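Local coordinates for 2L protein (Yaba-like disease virus, PDB 3IT8) that binds the host cytokine tumour necrosis factor, probably blocking its signalling, through a fold related to that of MHC class I molecules, at residues T8-D13 against K87-S92; E78-N83 against P136-L141; T31-N36 against Y64-W69. All blocks are in the same frame, centred on the assembly; numbering follows the deposited sequence.

Contact 1 (T8-D13 against K87-S92); sequences TVTLKD and KTTSLS. With NAG (2-acetamido-2-deoxy-beta-D-glucopyranose), chain M.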
loop_
_atom_site.group_PDB
_atom_site.type_symbol
_atom_site.label_atom_id
_atom_site.label_comp_id
_atom_site.label_asym_id
_atom_site.label_seq_id
_atom_site.Cartn_x
_atom_site.Cartn_y
_atom_site.Cartn_z
ATOM N N THR D 8 -33.644 10.552 31.555
ATOM C CA THR D 8 -35.067 10.835 31.598
ATOM C C THR D 8 -35.506 11.955 32.533
ATOM O O THR D 8 -35.182 11.933 33.721
ATOM C CB THR D 8 -35.845 9.573 31.987
ATOM O OG1 THR D 8 -35.451 8.485 31.140
ATOM C CG2 THR D 8 -37.341 9.807 31.839
ATOM N N VAL D 9 -36.227 12.943 32.004
ATOM C CA VAL D 9 -36.771 13.991 32.859
ATOM C C VAL D 9 -38.303 13.780 32.859
ATOM O O VAL D 9 -38.909 13.479 31.820
ATOM C CB VAL D 9 -36.416 15.411 32.373
ATOM C CG1 VAL D 9 -34.939 15.499 32.124
ATOM C CG2 VAL D 9 -37.191 15.753 31.142
ATOM N N THR D 10 -38.919 13.916 34.028
ATOM C CA THR D 10 -40.359 13.729 34.159
ATOM C C THR D 10 -41.019 14.911 34.845
ATOM O O THR D 10 -40.400 15.560 35.690
ATOM C CB THR D 10 -40.654 12.495 34.987
ATOM O OG1 THR D 10 -39.670 11.498 34.710
ATOM C CG2 THR D 10 -42.008 11.940 34.629
ATOM N N LEU D 11 -42.269 15.193 34.491
ATOM C CA LEU D 11 -42.980 16.301 35.107
ATOM C C LEU D 11 -43.490 15.886 36.474
ATOM O O LEU D 11 -43.994 16.716 37.229
ATOM C CB LEU D 11 -44.153 16.752 34.243
ATOM C CG LEU D 11 -44.111 18.235 33.865
ATOM C CD1 LEU D 11 -45.411 18.624 33.196
ATOM C CD2 LEU D 11 -43.886 19.092 35.102
ATOM N N LYS D 12 -43.353 14.601 36.790
ATOM C CA LYS D 12 -43.802 14.084 38.082
ATOM C C LYS D 12 -45.198 14.607 38.362
ATOM O O LYS D 12 -45.862 15.088 37.450
ATOM C CB LYS D 12 -42.857 14.522 39.204
ATOM C CG LYS D 12 -41.885 13.450 39.656
ATOM C CD LYS D 12 -42.629 12.253 40.205
ATOM C CE LYS D 12 -41.683 11.165 40.701
ATOM N NZ LYS D 12 -42.415 10.021 41.348
ATOM N N ASP D 13 -45.652 14.513 39.609
ATOM C CA ASP D 13 -46.980 15.005 39.954
ATOM C C ASP D 13 -47.071 16.476 39.578
ATOM O O ASP D 13 -46.965 16.831 38.404
ATOM C CB ASP D 13 -47.250 14.813 41.449
ATOM C CG ASP D 13 -46.082 15.256 42.323
ATOM O OD1 ASP D 13 -45.773 16.468 42.356
ATOM O OD2 ASP D 13 -45.470 14.381 42.978
ATOM N N LYS D 87 -48.329 17.597 24.696
ATOM C CA LYS D 87 -48.142 17.490 26.143
ATOM C C LYS D 87 -47.802 16.069 26.589
ATOM O O LYS D 87 -48.547 15.129 26.321
ATOM C CB LYS D 87 -49.401 17.985 26.871
ATOM C CG LYS D 87 -49.289 17.978 28.388
ATOM C CD LYS D 87 -50.452 18.710 29.033
ATOM C CE LYS D 87 -50.461 20.180 28.645
ATOM N NZ LYS D 87 -51.602 20.904 29.265
ATOM N N THR D 88 -46.670 15.919 27.270
ATOM C CA THR D 88 -46.225 14.612 27.728
ATOM C C THR D 88 -45.740 14.645 29.160
ATOM O O THR D 88 -45.328 15.692 29.664
ATOM C CB THR D 88 -45.068 14.086 26.863
ATOM O OG1 THR D 88 -45.460 14.075 25.486
ATOM C CG2 THR D 88 -44.691 12.682 27.282
ATOM N N THR D 89 -45.778 13.480 29.794
ATOM C CA THR D 89 -45.345 13.310 31.174
ATOM C C THR D 89 -43.834 13.395 31.302
ATOM O O THR D 89 -43.309 14.025 32.232
ATOM C CB THR D 89 -45.733 11.944 31.701
ATOM O OG1 THR D 89 -47.106 11.701 31.406
ATOM C CG2 THR D 89 -45.506 11.871 33.197
ATOM N N SER D 90 -43.137 12.747 30.369
ATOM C CA SER D 90 -41.680 12.721 30.389
ATOM C C SER D 90 -41.020 12.649 29.019
ATOM O O SER D 90 -41.679 12.442 28.001
ATOM C CB SER D 90 -41.207 11.534 31.215
ATOM O OG SER D 90 -41.627 10.329 30.602
ATOM N N LEU D 91 -39.697 12.801 29.031
ATOM C CA LEU D 91 -38.864 12.778 27.836
ATOM C C LEU D 91 -37.634 11.930 28.135
ATOM O O LEU D 91 -37.073 11.994 29.228
ATOM C CB LEU D 91 -38.439 14.200 27.483
ATOM C CG LEU D 91 -37.821 14.390 26.105
ATOM C CD1 LEU D 91 -38.808 13.927 25.047
ATOM C CD2 LEU D 91 -37.488 15.860 25.893
ATOM N N SER D 92 -37.224 11.122 27.170
ATOM C CA SER D 92 -36.059 10.256 27.348
ATOM C C SER D 92 -35.065 10.296 26.190
ATOM O O SER D 92 -35.449 10.347 25.011
ATOM C CB SER D 92 -36.487 8.801 27.541
ATOM O OG SER D 92 -37.177 8.610 28.753
HETATM C C1 NAG M . -35.530 4.859 30.885
HETATM C C2 NAG M . -36.377 3.667 30.434
HETATM C C3 NAG M . -37.854 3.906 30.814
HETATM C C4 NAG M . -37.968 4.143 32.328
HETATM C C5 NAG M . -37.062 5.338 32.672
HETATM C C6 NAG M . -37.070 5.695 34.148
HETATM C C7 NAG M . -35.442 2.538 28.516
HETATM C C8 NAG M . -35.640 2.144 27.067
HETATM N N2 NAG M . -36.235 3.492 29.001
HETATM O O3 NAG M . -38.652 2.793 30.437
HETATM O O4 NAG M . -39.332 4.390 32.711
HETATM O O5 NAG M . -35.687 5.048 32.296
HETATM O O6 NAG M . -36.258 4.808 34.904
HETATM O O7 NAG M . -34.576 1.982 29.183
#

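Contact 2 (E78-N83 against P136-L141); sequences EEINKN and PKVGML. With NAG (2-acetamido-2-deoxy-beta-D-glucopyranose), chain O.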
loop_
_atom_site.group_PDB
_atom_site.type_symbol
_atom_site.label_atom_id
_atom_site.label_comp_id
_atom_site.label_asym_id
_atom_site.label_seq_id
_atom_site.Cartn_x
_atom_site.Cartn_y
_atom_site.Cartn_z
ATOM N N GLU D 78 -40.489 21.316 28.267
ATOM C CA GLU D 78 -41.353 22.478 28.456
ATOM C C GLU D 78 -41.920 22.955 27.121
ATOM O O GLU D 78 -43.122 23.189 27.009
ATOM C CB GLU D 78 -40.576 23.611 29.140
ATOM C CG GLU D 78 -40.249 23.327 30.602
ATOM C CD GLU D 78 -39.514 24.472 31.284
ATOM O OE1 GLU D 78 -39.998 25.620 31.193
ATOM O OE2 GLU D 78 -38.462 24.226 31.917
ATOM N N GLU D 79 -41.058 23.085 26.111
ATOM C CA GLU D 79 -41.483 23.535 24.787
ATOM C C GLU D 79 -42.492 22.550 24.209
ATOM O O GLU D 79 -43.515 22.940 23.647
ATOM C CB GLU D 79 -40.281 23.654 23.847
ATOM C CG GLU D 79 -39.176 24.563 24.356
ATOM C CD GLU D 79 -39.598 26.017 24.447
ATOM O OE1 GLU D 79 -40.608 26.309 25.120
ATOM O OE2 GLU D 79 -38.909 26.870 23.845
ATOM N N ILE D 80 -42.198 21.265 24.352
ATOM C CA ILE D 80 -43.076 20.222 23.845
ATOM C C ILE D 80 -44.462 20.303 24.456
ATOM O O ILE D 80 -45.455 20.020 23.789
ATOM C CB ILE D 80 -42.497 18.822 24.122
ATOM C CG1 ILE D 80 -41.343 18.537 23.160
ATOM C CG2 ILE D 80 -43.557 17.776 23.954
ATOM C CD1 ILE D 80 -40.688 17.193 23.374
ATOM N N ASN D 81 -44.537 20.699 25.720
ATOM C CA ASN D 81 -45.827 20.796 26.383
ATOM C C ASN D 81 -46.658 22.034 26.060
ATOM O O ASN D 81 -47.820 22.103 26.453
ATOM C CB ASN D 81 -45.656 20.685 27.897
ATOM C CG ASN D 81 -45.267 19.294 28.328
ATOM O OD1 ASN D 81 -45.657 18.318 27.700
ATOM N ND2 ASN D 81 -44.512 19.192 29.413
ATOM N N LYS D 82 -46.084 23.007 25.357
ATOM C CA LYS D 82 -46.843 24.205 25.013
ATOM C C LYS D 82 -47.958 23.901 24.002
ATOM O O LYS D 82 -49.087 24.366 24.170
ATOM C CB LYS D 82 -45.909 25.298 24.501
ATOM C CG LYS D 82 -45.097 25.922 25.622
ATOM C CD LYS D 82 -44.188 27.026 25.129
ATOM C CE LYS D 82 -43.428 27.648 26.291
ATOM N NZ LYS D 82 -42.421 28.645 25.831
ATOM N N ASN D 83 -47.650 23.127 22.958
ATOM C CA ASN D 83 -48.670 22.732 21.978
ATOM C C ASN D 83 -49.389 21.609 22.727
ATOM O O ASN D 83 -48.886 20.490 22.811
ATOM C CB ASN D 83 -48.038 22.187 20.675
ATOM C CG ASN D 83 -49.091 21.812 19.607
ATOM O OD1 ASN D 83 -50.291 21.839 19.890
ATOM N ND2 ASN D 83 -48.648 21.455 18.394
ATOM N N PRO D 136 -41.848 17.876 16.948
ATOM C CA PRO D 136 -41.718 19.325 17.117
ATOM C C PRO D 136 -40.267 19.790 17.135
ATOM O O PRO D 136 -39.464 19.306 17.930
ATOM C CB PRO D 136 -42.428 19.577 18.443
ATOM C CG PRO D 136 -42.148 18.335 19.216
ATOM C CD PRO D 136 -42.364 17.245 18.175
ATOM N N LYS D 137 -39.928 20.722 16.252
ATOM C CA LYS D 137 -38.566 21.233 16.193
ATOM C C LYS D 137 -38.327 22.288 17.272
ATOM O O LYS D 137 -38.315 23.490 17.009
ATOM C CB LYS D 137 -38.266 21.783 14.793
ATOM C CG LYS D 137 -38.015 20.675 13.767
ATOM C CD LYS D 137 -37.704 21.221 12.388
ATOM C CE LYS D 137 -38.938 21.850 11.756
ATOM N NZ LYS D 137 -38.675 22.372 10.384
ATOM N N VAL D 138 -38.126 21.802 18.494
ATOM C CA VAL D 138 -37.894 22.645 19.654
ATOM C C VAL D 138 -36.790 22.045 20.513
ATOM O O VAL D 138 -36.386 20.903 20.306
ATOM C CB VAL D 138 -39.163 22.749 20.516
ATOM C CG1 VAL D 138 -40.335 23.129 19.645
ATOM C CG2 VAL D 138 -39.432 21.427 21.212
ATOM N N GLY D 139 -36.316 22.820 21.482
ATOM C CA GLY D 139 -35.267 22.353 22.365
ATOM C C GLY D 139 -34.060 21.725 21.691
ATOM O O GLY D 139 -33.505 22.258 20.723
ATOM N N MET D 140 -33.658 20.574 22.217
ATOM C CA MET D 140 -32.510 19.834 21.712
ATOM C C MET D 140 -32.785 19.204 20.359
ATOM O O MET D 140 -31.918 18.538 19.801
ATOM C CB MET D 140 -32.154 18.717 22.680
ATOM C CG MET D 140 -33.207 17.631 22.687
ATOM S SD MET D 140 -32.649 16.080 23.397
ATOM C CE MET D 140 -33.672 16.012 24.855
ATOM N N LEU D 141 -33.984 19.408 19.833
ATOM C CA LEU D 141 -34.348 18.809 18.559
ATOM C C LEU D 141 -34.156 19.649 17.296
ATOM O O LEU D 141 -34.374 19.148 16.196
ATOM C CB LEU D 141 -35.788 18.308 18.632
ATOM C CG LEU D 141 -36.043 17.178 19.638
ATOM C CD1 LEU D 141 -37.528 16.856 19.690
ATOM C CD2 LEU D 141 -35.253 15.948 19.223
HETATM C C1 NAG O . -49.172 22.094 17.187
HETATM C C2 NAG O . -49.808 21.070 16.201
HETATM C C3 NAG O . -50.339 21.817 14.963
HETATM C C4 NAG O . -51.347 22.871 15.416
HETATM C C5 NAG O . -50.649 23.831 16.392
HETATM C C6 NAG O . -51.565 24.915 16.932
HETATM C C7 NAG O . -49.222 19.109 14.913
HETATM C C8 NAG O . -48.781 19.301 13.469
HETATM N N2 NAG O . -48.862 20.046 15.794
HETATM O O3 NAG O . -50.958 20.917 14.052
HETATM O O4 NAG O . -51.844 23.580 14.287
HETATM O O5 NAG O . -50.139 23.102 17.534
HETATM O O6 NAG O . -50.862 26.138 17.099
HETATM O O7 NAG O . -49.887 18.114 15.221
#

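Contact 3 (T31-N36 against Y64-W69); sequences TKISYN and YNFNFW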
loop_
_atom_site.group_PDB
_atom_site.type_symbol
_atom_site.label_atom_id
_atom_site.label_comp_id
_atom_site.label_asym_id
_atom_site.label_seq_id
_atom_site.Cartn_x
_atom_site.Cartn_y
_atom_site.Cartn_z
ATOM N N THR D 31 -24.312 2.626 36.561
ATOM C CA THR D 31 -24.393 3.937 37.181
ATOM C C THR D 31 -25.797 4.485 37.198
ATOM O O THR D 31 -26.536 4.330 36.229
ATOM C CB THR D 31 -23.549 4.947 36.420
ATOM O OG1 THR D 31 -22.174 4.616 36.569
ATOM C CG2 THR D 31 -23.770 6.335 36.939
ATOM N N LYS D 32 -26.162 5.117 38.309
ATOM C CA LYS D 32 -27.456 5.765 38.411
ATOM C C LYS D 32 -27.182 7.169 38.886
ATOM O O LYS D 32 -26.388 7.377 39.810
ATOM C CB LYS D 32 -28.381 5.092 39.411
ATOM C CG LYS D 32 -29.698 5.839 39.535
ATOM C CD LYS D 32 -30.618 5.240 40.574
ATOM C CE LYS D 32 -31.887 6.051 40.692
ATOM N NZ LYS D 32 -32.758 5.546 41.787
ATOM N N ILE D 33 -27.820 8.133 38.238
ATOM C CA ILE D 33 -27.666 9.529 38.602
ATOM C C ILE D 33 -29.039 10.178 38.622
ATOM O O ILE D 33 -29.883 9.891 37.771
ATOM C CB ILE D 33 -26.765 10.267 37.595
ATOM C CG1 ILE D 33 -25.323 9.762 37.727
ATOM C CG2 ILE D 33 -26.852 11.790 37.828
ATOM C CD1 ILE D 33 -24.397 10.293 36.638
ATOM N N SER D 34 -29.280 11.029 39.610
ATOM C CA SER D 34 -30.561 11.717 39.697
ATOM C C SER D 34 -30.346 13.182 40.049
ATOM O O SER D 34 -29.356 13.543 40.688
ATOM C CB SER D 34 -31.463 11.034 40.714
ATOM O OG SER D 34 -30.752 10.781 41.897
ATOM N N TYR D 35 -31.269 14.020 39.595
ATOM C CA TYR D 35 -31.189 15.447 39.816
ATOM C C TYR D 35 -31.577 15.806 41.236
ATOM O O TYR D 35 -32.687 15.514 41.660
ATOM C CB TYR D 35 -32.107 16.163 38.840
ATOM C CG TYR D 35 -31.976 17.651 38.906
ATOM C CD1 TYR D 35 -30.837 18.286 38.432
ATOM C CD2 TYR D 35 -32.996 18.434 39.452
ATOM C CE1 TYR D 35 -30.713 19.673 38.492
ATOM C CE2 TYR D 35 -32.883 19.827 39.516
ATOM C CZ TYR D 35 -31.740 20.437 39.034
ATOM O OH TYR D 35 -31.625 21.808 39.086
ATOM N N ASN D 36 -30.652 16.429 41.966
ATOM C CA ASN D 36 -30.870 16.860 43.343
ATOM C C ASN D 36 -31.527 18.251 43.340
ATOM O O ASN D 36 -30.895 19.241 42.947
ATOM C CB ASN D 36 -29.531 16.934 44.050
ATOM C CG ASN D 36 -29.669 17.336 45.474
ATOM O OD1 ASN D 36 -30.274 18.354 45.781
ATOM N ND2 ASN D 36 -29.105 16.545 46.367
ATOM N N TYR D 64 -21.376 11.799 32.977
ATOM C CA TYR D 64 -22.110 11.601 31.729
ATOM C C TYR D 64 -22.801 12.852 31.205
ATOM O O TYR D 64 -23.878 12.757 30.603
ATOM C CB TYR D 64 -23.160 10.495 31.905
ATOM C CG TYR D 64 -22.607 9.199 32.460
ATOM C CD1 TYR D 64 -22.148 9.118 33.773
ATOM C CD2 TYR D 64 -22.527 8.053 31.661
ATOM C CE1 TYR D 64 -21.624 7.944 34.281
ATOM C CE2 TYR D 64 -22.006 6.870 32.154
ATOM C CZ TYR D 64 -21.555 6.819 33.468
ATOM O OH TYR D 64 -21.044 5.638 33.970
ATOM N N ASN D 65 -22.180 14.013 31.411
ATOM C CA ASN D 65 -22.759 15.278 30.972
ATOM C C ASN D 65 -24.198 15.377 31.466
ATOM O O ASN D 65 -25.055 15.912 30.761
ATOM C CB ASN D 65 -22.751 15.362 29.450
ATOM C CG ASN D 65 -21.359 15.319 28.871
ATOM O OD1 ASN D 65 -21.074 14.512 27.998
ATOM N ND2 ASN D 65 -20.484 16.195 29.343
ATOM N N PHE D 66 -24.465 14.861 32.670
ATOM C CA PHE D 66 -25.818 14.881 33.223
ATOM C C PHE D 66 -26.452 16.263 33.364
ATOM O O PHE D 66 -27.573 16.481 32.908
ATOM C CB PHE D 66 -25.872 14.197 34.582
ATOM C CG PHE D 66 -27.251 14.092 35.128
ATOM C CD1 PHE D 66 -28.092 13.072 34.727
ATOM C CD2 PHE D 66 -27.737 15.049 35.997
ATOM C CE1 PHE D 66 -29.410 13.006 35.185
ATOM C CE2 PHE D 66 -29.055 14.993 36.463
ATOM C CZ PHE D 66 -29.890 13.970 36.056
ATOM N N ASN D 67 -25.752 17.190 34.005
ATOM C CA ASN D 67 -26.303 18.522 34.181
ATOM C C ASN D 67 -26.667 19.093 32.826
ATOM O O ASN D 67 -27.736 19.681 32.678
ATOM C CB ASN D 67 -25.304 19.438 34.888
ATOM C CG ASN D 67 -24.869 18.893 36.230
ATOM O OD1 ASN D 67 -25.642 18.249 36.924
ATOM N ND2 ASN D 67 -23.629 19.158 36.609
ATOM N N PHE D 68 -25.796 18.909 31.833
ATOM C CA PHE D 68 -26.071 19.426 30.493
ATOM C C PHE D 68 -27.378 18.873 29.945
ATOM O O PHE D 68 -28.270 19.626 29.557
ATOM C CB PHE D 68 -24.948 19.076 29.531
ATOM C CG PHE D 68 -25.308 19.295 28.091
ATOM C CD1 PHE D 68 -25.171 20.548 27.511
ATOM C CD2 PHE D 68 -25.820 18.242 27.316
ATOM C CE1 PHE D 68 -25.532 20.769 26.187
ATOM C CE2 PHE D 68 -26.188 18.450 25.986
ATOM C CZ PHE D 68 -26.042 19.724 25.419
ATOM N N TRP D 69 -27.491 17.550 29.918
ATOM C CA TRP D 69 -28.687 16.911 29.398
ATOM C C TRP D 69 -29.944 17.197 30.212
ATOM O O TRP D 69 -30.999 17.524 29.662
ATOM C CB TRP D 69 -28.466 15.402 29.284
ATOM C CG TRP D 69 -27.541 15.032 28.162
ATOM C CD1 TRP D 69 -26.315 14.430 28.262
ATOM C CD2 TRP D 69 -27.750 15.286 26.763
ATOM N NE1 TRP D 69 -25.748 14.297 27.018
ATOM C CE2 TRP D 69 -26.605 14.811 26.077
ATOM C CE3 TRP D 69 -28.796 15.870 26.022
ATOM C CZ2 TRP D 69 -26.476 14.902 24.676
ATOM C CZ3 TRP D 69 -28.665 15.960 24.632
ATOM C CH2 TRP D 69 -27.512 15.476 23.978
#

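Contact 1 (T8-D13 against K87-S92)
Val9 and Leu91 form the hydrogen-bonded pair at the seam between strand 2-10 and strand 90-100, the two middle strands of an eight-stranded antiparallel sheet that forms the floor of an MHC class I-like platform. The strand axes here run at 174° to each other, 4.8 Å apart. Backbone bonds carry the seam: Val9 N donates to Leu91 O (3.1 Å), Leu91 N returns the bond to Val9 O (3.0 Å), and past the strand end Leu11 N reaches Thr89 O at an N-H...O angle of 162°. The non-hydrogen-bonded pairs Thr8-Ser92 and Thr10-Ser90 flank the central one, and Thr8 CA adds a CA-H...O contact to Leu91 O.

On the face under helix 61-82, Val9 and Leu91 lie side by side, CG2 of the valine 4.2 Å from CB of the leucine; Met73 and Leu77 cover Val9, and Thr76 covers Leu91. The same leucine touches Val110 and Thr112 of the next strand, so the seam is continuous with the second half of the sheet.

The other face is lined with small hydroxyl residues. Thr10 turns CG2 anti to its backbone N, which sets this methyl 3.5 Å from Ser90 CB and 3.8 Å from Thr89 CG2. Thr8, the threonine of the Asn6 glycosylation sequon, lies beside the first sugar. Its OG1 is hydrogen-bonded to Ser92 OG at 2.9 Å, and the sugar's ring oxygen O5 stands 3.6 Å from that same OG1.

Contact 2 (E78-N83 against P136-L141)
Ile80 has CG1 anti to its carbonyl carbon (chi1 -75°), and Val138 carries CG2 between its backbone N and carbonyl carbon; these settings bring the two groups to 4.0 Å, Ile80 CG1 against Val138 CG2, with the side chains at about a right angle. The same CG1 also meets Pro136, approaching ring atom CG at 4.0 Å. One residue earlier, Glu79 presents its CB to Val138 CG2 at 3.6 Å, so the valine methyl touches neighbouring residues of the last turn of helix 61-82. This helix end thereby rests on the loop that leads from strand 126-129 to helix 148-174, the second helix of the MHC-like platform. Deeper in, Ile80 continues onto Leu91 and Leu117 of the sheet, and Met140 N is hydrogen-bonded to Thr76 OG1 one turn back.

The charged end of Glu79 finds a partner within its own helix: Lys82 NZ forms a salt bridge with Glu79 OE1 at 3.0 Å, on the syn lone pair. Beyond it, Asn83 ND2 is covalently joined to C1 of an N-linked sugar. No hydrogen bond spans these two segments, so helix and loop meet here through aliphatic groups, and the Glu79-Lys82 salt bridge does not cross to the loop.

Contact 3 (T31-N36 against Y64-W69)
Tyr64 OH is hydrogen-bonded to Asp23 OD2 of the adjacent strand and meets Thr31 tip to tip, with Thr31 OG1 at 3.0 Å; this second bond is doubtful, because the threonine proton has another acceptor nearby and its oxygen is less surely placed. The contact sets strand 28-36 of the MHC class I-like platform floor against helix 61-82, the first of the two helices above it. Locally the strand and helix axes run at 28° to each other and approach to 9.4 Å, a gap filled by side chains from both.

Below the hydroxyl, the tyrosine ring meets aliphatic carbons obliquely: Thr31 CG2 comes to 3.8 Å from Tyr64 CE1, and Ile33 CD1 to 3.8 Å from Tyr64 CD1. Ile33 thus reaches two aromatic rings with different branches. Its CG2 lies over the centre of the Phe66 ring in a CH-pi contact, 3.6 Å from the centroid and 14° off the ring normal. The isoleucine and phenylalanine side chains slide past each other in opposite directions. Phe21 of the neighbouring strand 18-25 touches both of them as well as Tyr64, joining the contact to the wider aromatic layer between sheet and helix.

Farther along the strand, Phe66 CZ approaches the backbone, 3.8 Å from Tyr35 N. Tyr35, whose own ring stacks with Tyr70, receives Phe66 CE2 at its edge, and that carbon lies 4.0 Å from Tyr35 CB.

All three contacts belong to the MHC-like platform. Contact 3 is the most buried and ties strand 28-36, next to the sheet's outermost strand 41-47, to the start of helix 61-82 with aromatic rings; contact 2 uses the far end of the same helix, partly buried, where small aliphatic groups meet a loop. Contact 1 is a main-chain seam within the sheet, with one face under that helix and the other beside a glycan. Contacts 1 and 2 touch: Asn81 OD1 probably accepts a hydrogen bond from Thr88 N, and Leu91 CD2 packs on Met140 CE. Met140 also links contact 2 to contact 3, its SD lying 4.2 Å from Trp69 CZ3, whereas contacts 1 and 3 share the sheet without touching.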